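Local atomic coordinates of putative uncharacterized protein (Chaetomium thermophilum, PDB entry 5T8V), a protein that probably loads cohesin onto chromatin as a member of the SCC2/Nipped-B family, this chain being its C-terminal part built largely of HEAT repeats. Residues I729-V737 with A748-W756. Residues are numbered along the deposited sequence; the frame is centred on the assembly and turned at random.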
loop_
_atom_site.group_PDB
_atom_site.type_symbol
_atom_site.label_atom_id
_atom_site.label_comp_id
_atom_site.label_asym_id
_atom_site.label_seq_id
_atom_site.Cartn_x
_atom_site.Cartn_y
_atom_site.Cartn_z
ATOM N N ILE A 729 20.607 -11.792 -0.386
ATOM C CA ILE A 729 19.419 -12.441 0.172
ATOM C C ILE A 729 19.829 -13.417 1.266
ATOM O O ILE A 729 19.359 -13.342 2.407
ATOM C CB ILE A 729 18.626 -13.164 -0.933
ATOM C CG1 ILE A 729 18.269 -12.226 -2.097
ATOM C CG2 ILE A 729 17.363 -13.801 -0.357
ATOM C CD1 ILE A 729 17.319 -11.126 -1.748
ATOM N N ALA A 730 20.714 -14.356 0.923
ATOM C CA ALA A 730 21.106 -15.389 1.876
ATOM C C ALA A 730 21.760 -14.782 3.108
ATOM O O ALA A 730 21.582 -15.283 4.224
ATOM C CB ALA A 730 22.047 -16.389 1.206
ATOM N N ASN A 731 22.520 -13.701 2.930
ATOM C CA ASN A 731 23.165 -13.064 4.072
ATOM C C ASN A 731 22.134 -12.460 5.016
ATOM O O ASN A 731 22.246 -12.605 6.239
ATOM C CB ASN A 731 24.149 -11.996 3.595
ATOM C CG ASN A 731 25.052 -11.502 4.705
ATOM O OD1 ASN A 731 24.634 -10.718 5.557
ATOM N ND2 ASN A 731 26.300 -11.960 4.703
ATOM N N GLY A 732 21.118 -11.787 4.471
ATOM C CA GLY A 732 20.065 -11.251 5.324
ATOM C C GLY A 732 19.269 -12.342 6.015
ATOM O O GLY A 732 19.076 -12.319 7.236
ATOM N N LEU A 733 18.787 -13.315 5.237
ATOM C CA LEU A 733 18.072 -14.452 5.807
ATOM C C LEU A 733 18.852 -15.065 6.960
ATOM O O LEU A 733 18.304 -15.303 8.042
ATOM C CB LEU A 733 17.815 -15.503 4.725
ATOM C CG LEU A 733 16.691 -15.206 3.734
ATOM C CD1 LEU A 733 16.781 -16.139 2.536
ATOM C CD2 LEU A 733 15.340 -15.343 4.409
ATOM N N LEU A 734 20.142 -15.330 6.742
ATOM C CA LEU A 734 20.959 -15.904 7.802
ATOM C C LEU A 734 21.040 -14.968 9.001
ATOM O O LEU A 734 20.931 -15.411 10.148
ATOM C CB LEU A 734 22.353 -16.232 7.273
ATOM C CG LEU A 734 22.477 -17.559 6.517
ATOM C CD1 LEU A 734 23.740 -17.612 5.667
ATOM C CD2 LEU A 734 22.462 -18.726 7.496
ATOM N N HIS A 735 21.214 -13.666 8.758
ATOM C CA HIS A 735 21.212 -12.712 9.864
ATOM C C HIS A 735 19.922 -12.789 10.668
ATOM O O HIS A 735 19.914 -12.462 11.860
ATOM C CB HIS A 735 21.414 -11.289 9.345
ATOM C CG HIS A 735 22.815 -10.787 9.485
ATOM N ND1 HIS A 735 23.738 -10.857 8.463
ATOM C CD2 HIS A 735 23.454 -10.207 10.529
ATOM C CE1 HIS A 735 24.884 -10.341 8.871
ATOM N NE2 HIS A 735 24.738 -9.940 10.121
ATOM N N ARG A 736 18.826 -13.215 10.043
ATOM C CA ARG A 736 17.536 -13.280 10.717
ATOM C C ARG A 736 17.315 -14.592 11.465
ATOM O O ARG A 736 16.177 -14.885 11.849
ATOM C CB ARG A 736 16.408 -13.061 9.705
ATOM C CG ARG A 736 16.403 -11.673 9.080
ATOM C CD ARG A 736 15.577 -10.683 9.895
ATOM N NE ARG A 736 16.045 -10.545 11.272
ATOM C CZ ARG A 736 17.003 -9.710 11.666
ATOM N NH1 ARG A 736 17.618 -8.924 10.792
ATOM N NH2 ARG A 736 17.351 -9.661 12.945
ATOM N N VAL A 737 18.365 -15.386 11.684
ATOM C CA VAL A 737 18.220 -16.583 12.508
ATOM C C VAL A 737 18.276 -16.226 13.988
ATOM O O VAL A 737 17.641 -16.891 14.814
ATOM C CB VAL A 737 19.292 -17.624 12.142
ATOM C CG1 VAL A 737 19.186 -18.853 13.045
ATOM C CG2 VAL A 737 19.163 -18.030 10.683
ATOM N N ALA A 748 13.169 -18.431 8.914
ATOM C CA ALA A 748 14.525 -18.278 8.400
ATOM C C ALA A 748 15.184 -19.636 8.198
ATOM O O ALA A 748 15.681 -19.947 7.107
ATOM C CB ALA A 748 15.351 -17.412 9.353
ATOM N N ARG A 749 15.190 -20.465 9.245
ATOM C CA ARG A 749 15.709 -21.821 9.118
ATOM C C ARG A 749 15.073 -22.531 7.931
ATOM O O ARG A 749 15.765 -22.939 6.996
ATOM C CB ARG A 749 15.464 -22.606 10.407
ATOM C CG ARG A 749 16.316 -22.160 11.577
ATOM C CD ARG A 749 16.186 -23.119 12.747
ATOM N NE ARG A 749 16.706 -22.538 13.982
ATOM C CZ ARG A 749 15.991 -21.804 14.830
ATOM N NH1 ARG A 749 14.710 -21.549 14.590
ATOM N NH2 ARG A 749 16.559 -21.320 15.925
ATOM N N GLN A 750 13.746 -22.677 7.949
ATOM C CA GLN A 750 13.028 -23.340 6.865
ATOM C C GLN A 750 13.549 -22.924 5.491
ATOM O O GLN A 750 14.001 -23.758 4.694
ATOM C CB GLN A 750 11.531 -23.029 6.998
ATOM C CG GLN A 750 10.691 -23.336 5.762
ATOM C CD GLN A 750 10.784 -24.786 5.331
ATOM O OE1 GLN A 750 10.953 -25.084 4.148
ATOM N NE2 GLN A 750 10.662 -25.699 6.290
ATOM N N VAL A 751 13.498 -21.621 5.207
ATOM C CA VAL A 751 13.883 -21.125 3.888
ATOM C C VAL A 751 15.329 -21.494 3.582
ATOM O O VAL A 751 15.647 -21.975 2.489
ATOM C CB VAL A 751 13.659 -19.603 3.805
ATOM C CG1 VAL A 751 14.120 -19.065 2.457
ATOM C CG2 VAL A 751 12.192 -19.270 4.033
ATOM N N ILE A 752 16.228 -21.272 4.543
ATOM C CA ILE A 752 17.641 -21.551 4.304
ATOM C C ILE A 752 17.847 -23.030 3.998
ATOM O O ILE A 752 18.649 -23.394 3.130
ATOM C CB ILE A 752 18.482 -21.086 5.506
ATOM C CG1 ILE A 752 18.340 -19.572 5.683
ATOM C CG2 ILE A 752 19.953 -21.453 5.314
ATOM C CD1 ILE A 752 18.796 -19.067 7.023
ATOM N N GLU A 753 17.125 -23.904 4.701
ATOM C CA GLU A 753 17.178 -25.329 4.394
ATOM C C GLU A 753 16.705 -25.594 2.973
ATOM O O GLU A 753 17.245 -26.465 2.281
ATOM C CB GLU A 753 16.327 -26.122 5.388
ATOM C CG GLU A 753 16.724 -25.953 6.847
ATOM C CD GLU A 753 15.976 -26.894 7.773
ATOM O OE1 GLU A 753 15.383 -27.875 7.278
ATOM O OE2 GLU A 753 15.976 -26.649 8.998
ATOM N N GLU A 754 15.694 -24.852 2.518
ATOM C CA GLU A 754 15.142 -25.104 1.191
ATOM C C GLU A 754 16.105 -24.664 0.092
ATOM O O GLU A 754 16.363 -25.418 -0.855
ATOM C CB GLU A 754 13.796 -24.394 1.042
ATOM C CG GLU A 754 13.096 -24.681 -0.276
ATOM C CD GLU A 754 11.719 -24.057 -0.351
ATOM O OE1 GLU A 754 11.220 -23.588 0.696
ATOM O OE2 GLU A 754 11.135 -24.032 -1.455
ATOM N N ILE A 755 16.649 -23.450 0.199
ATOM C CA ILE A 755 17.421 -22.879 -0.902
ATOM C C ILE A 755 18.889 -23.298 -0.900
ATOM O O ILE A 755 19.532 -23.252 -1.959
ATOM C CB ILE A 755 17.331 -21.340 -0.896
ATOM C CG1 ILE A 755 17.926 -20.762 0.395
ATOM C CG2 ILE A 755 15.881 -20.899 -1.075
ATOM C CD1 ILE A 755 17.983 -19.242 0.427
ATOM N N TRP A 756 19.436 -23.702 0.245
ATOM C CA TRP A 756 20.835 -24.102 0.342
ATOM C C TRP A 756 21.018 -25.602 0.515
ATOM O O TRP A 756 21.840 -26.209 -0.180
ATOM C CB TRP A 756 21.517 -23.370 1.508
ATOM C CG TRP A 756 22.084 -22.030 1.142
ATOM C CD1 TRP A 756 21.697 -21.226 0.110
ATOM C CD2 TRP A 756 23.152 -21.344 1.806
ATOM N NE1 TRP A 756 22.453 -20.080 0.094
ATOM C CE2 TRP A 756 23.356 -20.129 1.124
ATOM C CE3 TRP A 756 23.955 -21.638 2.912
ATOM C CZ2 TRP A 756 24.327 -19.210 1.512
ATOM C CZ3 TRP A 756 24.919 -20.725 3.295
ATOM C CH2 TRP A 756 25.097 -19.525 2.596
#
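Ile752 shows how one branched side chain can fill part of the seam between two antiparallel helices: its CD1 lies 3.7 Å from Leu734 CD2 and 3.8 Å from Val737 CG2. With CG1 anti to its own carbonyl carbon (chi1 -62°) and the chain extended beyond it, that methyl reaches the backbone of the facing helix, close to the carbonyl oxygen of Leu733. Toward the turn, Ala748 CB packs against Arg736 O at 3.6 Å. On the flank covered by helix 703-719, Leu733 CD1 meets Ile755 CD1 at 3.9 Å, the two side chains tip to tip, while the side chains of Leu733 and Val751 cross at about a right angle. Farther from the turn, the Trp756 ring takes Ala730 CB at CZ2 (3.6 Å) and Leu734 CD1 at CH2 (3.9 Å), both obliquely. Were Trp756 replaced by an alanine, Ala730 and Leu734 would probably lose this cover and a gap would open beside them. The indole also touches Met780 and Thr783 of helix 773-786, and its NE1 makes a weak hydrogen bond to Tyr717 OH, while Val796 of helix 791-801 backs Leu734 and Val737. No hydrogen bond joins the segments; their axes approach to 9.4 Å at 145°, and apolar packing carries the contact. Helices 723-735 and 742-755 thus pack as an antiparallel pair, the kind of helix-on-helix packing from which HEAT-repeat solenoids are built.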